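Local coordinates for protein tRNA modification GTPase MnmE (Chlorobium tepidum, PDB 3GEE) that probably hydrolyses GTP at a high intrinsic rate and, together with MnmG, helps add a carboxymethylaminomethyl group to the wobble uridine of certain tRNAs, at residues V13-I21 and C120-R131. Numbering follows the deposited sequence.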
loop_
_atom_site.group_PDB
_atom_site.type_symbol
_atom_site.label_atom_id
_atom_site.label_comp_id
_atom_site.label_asym_id
_atom_site.label_seq_id
_atom_site.Cartn_x
_atom_site.Cartn_y
_atom_site.Cartn_z
ATOM N N VAL A 13 32.385 -5.464 1.741
ATOM C CA VAL A 13 31.986 -5.521 0.323
ATOM C C VAL A 13 30.518 -5.192 0.013
ATOM O O VAL A 13 29.612 -5.874 0.498
ATOM C CB VAL A 13 32.265 -6.917 -0.278
ATOM C CG1 VAL A 13 32.263 -6.847 -1.796
ATOM C CG2 VAL A 13 33.577 -7.486 0.235
ATOM N N PRO A 14 30.279 -4.150 -0.807
ATOM C CA PRO A 14 28.911 -3.833 -1.221
ATOM C C PRO A 14 28.403 -4.794 -2.294
ATOM O O PRO A 14 29.201 -5.338 -3.062
ATOM C CB PRO A 14 29.035 -2.420 -1.790
ATOM C CG PRO A 14 30.433 -2.325 -2.260
ATOM C CD PRO A 14 31.262 -3.209 -1.372
ATOM N N GLY A 15 27.086 -4.999 -2.340
ATOM C CA GLY A 15 26.476 -5.878 -3.340
ATOM C C GLY A 15 26.136 -5.137 -4.619
ATOM O O GLY A 15 26.376 -3.931 -4.726
ATOM N N HIS A 16 25.577 -5.854 -5.591
ATOM C CA HIS A 16 25.056 -5.225 -6.803
ATOM C C HIS A 16 23.999 -4.178 -6.428
ATOM O O HIS A 16 23.187 -4.415 -5.530
ATOM C CB HIS A 16 24.443 -6.276 -7.734
ATOM C CG HIS A 16 24.248 -5.801 -9.141
ATOM N ND1 HIS A 16 23.348 -4.811 -9.477
ATOM C CD2 HIS A 16 24.837 -6.181 -10.299
ATOM C CE1 HIS A 16 23.399 -4.596 -10.779
ATOM N NE2 HIS A 16 24.293 -5.417 -11.302
ATOM N N PRO A 17 24.019 -3.003 -7.089
ATOM C CA PRO A 17 22.936 -2.056 -6.821
ATOM C C PRO A 17 21.589 -2.688 -7.147
ATOM O O PRO A 17 21.412 -3.264 -8.225
ATOM C CB PRO A 17 23.235 -0.884 -7.764
ATOM C CG PRO A 17 24.179 -1.436 -8.784
ATOM C CD PRO A 17 24.982 -2.472 -8.069
ATOM N N ILE A 18 20.667 -2.616 -6.195
ATOM C CA ILE A 18 19.341 -3.186 -6.362
ATOM C C ILE A 18 18.296 -2.148 -6.005
ATOM O O ILE A 18 18.525 -1.317 -5.125
ATOM C CB ILE A 18 19.136 -4.453 -5.497
ATOM C CG1 ILE A 18 19.478 -4.175 -4.031
ATOM C CG2 ILE A 18 19.965 -5.609 -6.035
ATOM C CD1 ILE A 18 19.204 -5.331 -3.102
ATOM N N ALA A 19 17.158 -2.199 -6.694
ATOM C CA ALA A 19 16.050 -1.275 -6.458
ATOM C C ALA A 19 14.759 -2.050 -6.208
ATOM O O ALA A 19 14.627 -3.194 -6.652
ATOM C CB ALA A 19 15.884 -0.344 -7.646
ATOM N N ALA A 20 13.818 -1.422 -5.502
ATOM C CA ALA A 20 12.534 -2.024 -5.167
ATOM C C ALA A 20 11.553 -0.997 -4.619
ATOM O O ALA A 20 11.945 -0.064 -3.914
ATOM C CB ALA A 20 12.721 -3.130 -4.159
ATOM N N ILE A 21 10.277 -1.171 -4.955
ATOM C CA ILE A 21 9.184 -0.458 -4.305
ATOM C C ILE A 21 9.157 -1.017 -2.895
ATOM O O ILE A 21 9.158 -2.230 -2.722
ATOM C CB ILE A 21 7.833 -0.779 -4.975
ATOM C CG1 ILE A 21 7.970 -0.827 -6.512
ATOM C CG2 ILE A 21 6.747 0.149 -4.482
ATOM C CD1 ILE A 21 7.503 0.399 -7.260
ATOM N N CYS A 120 20.545 -0.074 -11.622
ATOM C CA CYS A 120 20.019 -1.013 -10.630
ATOM C C CYS A 120 19.417 -2.272 -11.242
ATOM O O CYS A 120 18.942 -2.253 -12.375
ATOM C CB CYS A 120 18.954 -0.333 -9.781
ATOM S SG CYS A 120 19.576 0.784 -8.528
ATOM N N ARG A 121 19.448 -3.363 -10.483
ATOM C CA ARG A 121 18.680 -4.555 -10.826
ATOM C C ARG A 121 17.507 -4.650 -9.852
ATOM O O ARG A 121 17.534 -4.020 -8.793
ATOM C CB ARG A 121 19.548 -5.813 -10.757
ATOM C CG ARG A 121 19.478 -6.531 -9.433
ATOM C CD ARG A 121 19.599 -8.020 -9.608
ATOM N NE ARG A 121 20.942 -8.495 -9.298
ATOM C CZ ARG A 121 21.359 -8.809 -8.073
ATOM N NH1 ARG A 121 20.534 -8.690 -7.030
ATOM N NH2 ARG A 121 22.604 -9.242 -7.893
ATOM N N LEU A 122 16.475 -5.415 -10.201
ATOM C CA LEU A 122 15.331 -5.571 -9.306
ATOM C C LEU A 122 15.754 -6.461 -8.152
ATOM O O LEU A 122 16.441 -7.456 -8.351
ATOM C CB LEU A 122 14.122 -6.147 -10.056
ATOM C CG LEU A 122 12.673 -6.023 -9.554
ATOM C CD1 LEU A 122 12.290 -7.186 -8.666
ATOM C CD2 LEU A 122 12.401 -4.703 -8.859
ATOM N N ALA A 123 15.367 -6.077 -6.943
ATOM C CA ALA A 123 15.753 -6.809 -5.744
ATOM C C ALA A 123 15.061 -8.163 -5.661
ATOM O O ALA A 123 13.878 -8.284 -5.968
ATOM C CB ALA A 123 15.444 -5.987 -4.505
ATOM N N GLU A 124 15.808 -9.182 -5.250
ATOM C CA GLU A 124 15.226 -10.481 -4.930
ATOM C C GLU A 124 14.402 -10.328 -3.652
ATOM O O GLU A 124 14.527 -9.317 -2.966
ATOM C CB GLU A 124 16.325 -11.529 -4.744
ATOM C CG GLU A 124 17.115 -11.846 -6.013
ATOM C CD GLU A 124 17.865 -13.170 -5.932
ATOM O OE1 GLU A 124 18.796 -13.376 -6.749
ATOM O OE2 GLU A 124 17.518 -14.006 -5.061
ATOM N N PRO A 125 13.549 -11.313 -3.325
ATOM C CA PRO A 125 12.728 -11.073 -2.139
ATOM C C PRO A 125 13.561 -11.177 -0.864
ATOM O O PRO A 125 14.409 -12.070 -0.747
ATOM C CB PRO A 125 11.667 -12.184 -2.202
ATOM C CG PRO A 125 11.846 -12.848 -3.541
ATOM C CD PRO A 125 13.265 -12.627 -3.925
ATOM N N GLY A 126 13.340 -10.244 0.060
ATOM C CA GLY A 126 14.074 -10.202 1.322
ATOM C C GLY A 126 15.558 -9.869 1.238
ATOM O O GLY A 126 16.263 -9.944 2.243
ATOM N N GLU A 127 16.033 -9.483 0.056
ATOM C CA GLU A 127 17.456 -9.234 -0.154
ATOM C C GLU A 127 18.012 -8.114 0.730
ATOM O O GLU A 127 19.152 -8.193 1.190
ATOM C CB GLU A 127 17.755 -8.951 -1.628
ATOM C CG GLU A 127 19.242 -8.854 -1.926
ATOM C CD GLU A 127 19.562 -8.884 -3.404
ATOM O OE1 GLU A 127 18.641 -8.629 -4.220
ATOM O OE2 GLU A 127 20.740 -9.159 -3.745
ATOM N N PHE A 128 17.207 -7.083 0.970
ATOM C CA PHE A 128 17.627 -5.984 1.821
ATOM C C PHE A 128 17.955 -6.465 3.227
ATOM O O PHE A 128 19.030 -6.168 3.748
ATOM C CB PHE A 128 16.575 -4.881 1.859
ATOM C CG PHE A 128 16.445 -4.130 0.573
ATOM C CD1 PHE A 128 17.267 -3.043 0.299
ATOM C CD2 PHE A 128 15.497 -4.503 -0.373
ATOM C CE1 PHE A 128 17.150 -2.344 -0.904
ATOM C CE2 PHE A 128 15.370 -3.805 -1.577
ATOM C CZ PHE A 128 16.196 -2.725 -1.840
ATOM N N THR A 129 17.048 -7.225 3.830
ATOM C CA THR A 129 17.278 -7.745 5.173
ATOM C C THR A 129 18.381 -8.798 5.145
ATOM O O THR A 129 19.176 -8.899 6.079
ATOM C CB THR A 129 16.001 -8.325 5.806
ATOM O OG1 THR A 129 14.961 -7.333 5.798
ATOM C CG2 THR A 129 16.274 -8.749 7.237
ATOM N N ARG A 130 18.434 -9.565 4.061
ATOM C CA ARG A 130 19.501 -10.535 3.861
ATOM C C ARG A 130 20.869 -9.848 3.931
ATOM O O ARG A 130 21.807 -10.361 4.558
ATOM C CB ARG A 130 19.336 -11.230 2.514
ATOM C CG ARG A 130 20.257 -12.395 2.306
ATOM C CD ARG A 130 20.370 -12.723 0.841
ATOM N NE ARG A 130 20.366 -14.168 0.644
ATOM C CZ ARG A 130 19.275 -14.888 0.400
ATOM N NH1 ARG A 130 18.089 -14.297 0.307
ATOM N NH2 ARG A 130 19.370 -16.201 0.241
ATOM N N ARG A 131 20.976 -8.686 3.291
ATOM C CA ARG A 131 22.220 -7.931 3.297
ATOM C C ARG A 131 22.509 -7.384 4.685
ATOM O O ARG A 131 23.660 -7.377 5.118
ATOM C CB ARG A 131 22.190 -6.810 2.263
ATOM C CG ARG A 131 22.448 -7.304 0.862
ATOM C CD ARG A 131 22.321 -6.193 -0.139
ATOM N NE ARG A 131 22.636 -6.665 -1.481
ATOM C CZ ARG A 131 22.725 -5.880 -2.547
ATOM N NH1 ARG A 131 22.525 -4.574 -2.431
ATOM N NH2 ARG A 131 23.019 -6.399 -3.732
#
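Pro-17 O is gripped by two donors: the backbone N of Arg-121 at 3.0 Å, in a nearly straight bond, and ND1 of the preceding His-16 at 2.8 Å. They approach from opposite faces of the carbonyl plane; the ND1 bond lies in the ring plane and probably sets the imidazole's rotation. The register continues with Ala-19 N to Arg-121 O (2.8 Å) and Ala-123 N to Ala-19 O (3.0 Å), the alternation expected of parallel strands. Thus 121-122 adds a short edge strand beside 18-21, whose other side pairs with strand 30-36.

A second clamp comes from helix 127-134. The Arg-131 side chain, extended from CG to NE, sends NH2 to His-16 O at 2.7 Å, on a lone pair and only 2° out of the guanidinium plane; NH1 adds a weak bond to the same oxygen. This guanidinium is sandwiched, with Gly-15 CA over one face and Ile-18 CD1 over the other. Glu-127 OE2 forms salt bridges to both arginines, at 3.3 Å from Arg-121 NH1, where the hydrogen bond is weak, and 3.6 Å from Arg-131 NH2, while its OE1 accepts from Glu-124 N within the type II turn leading into the helix.

The Ile-18 side chain packs against all three members of this charged group. Its chi1 of 53° turns CG1 and CD1 to the Arg-131 guanidinium, leaving CG2 alongside the Arg-121 chain. CD1 also makes a CH-pi contact over one face of the Phe-128 ring, toward its rim, 4.2 Å from the centroid and 13° off the normal. Ala-20 CB meets the edge of that ring, which also makes a cation-pi contact with Arg-34, a predicted formyltetrahydrofolate-binding residue. The Glu-127 carboxylate probably offsets the charges of Arg-121 and Arg-131, so that backbone pairing, ion pairs and apolar contacts jointly join the N-terminal strand to the helix near the folate site.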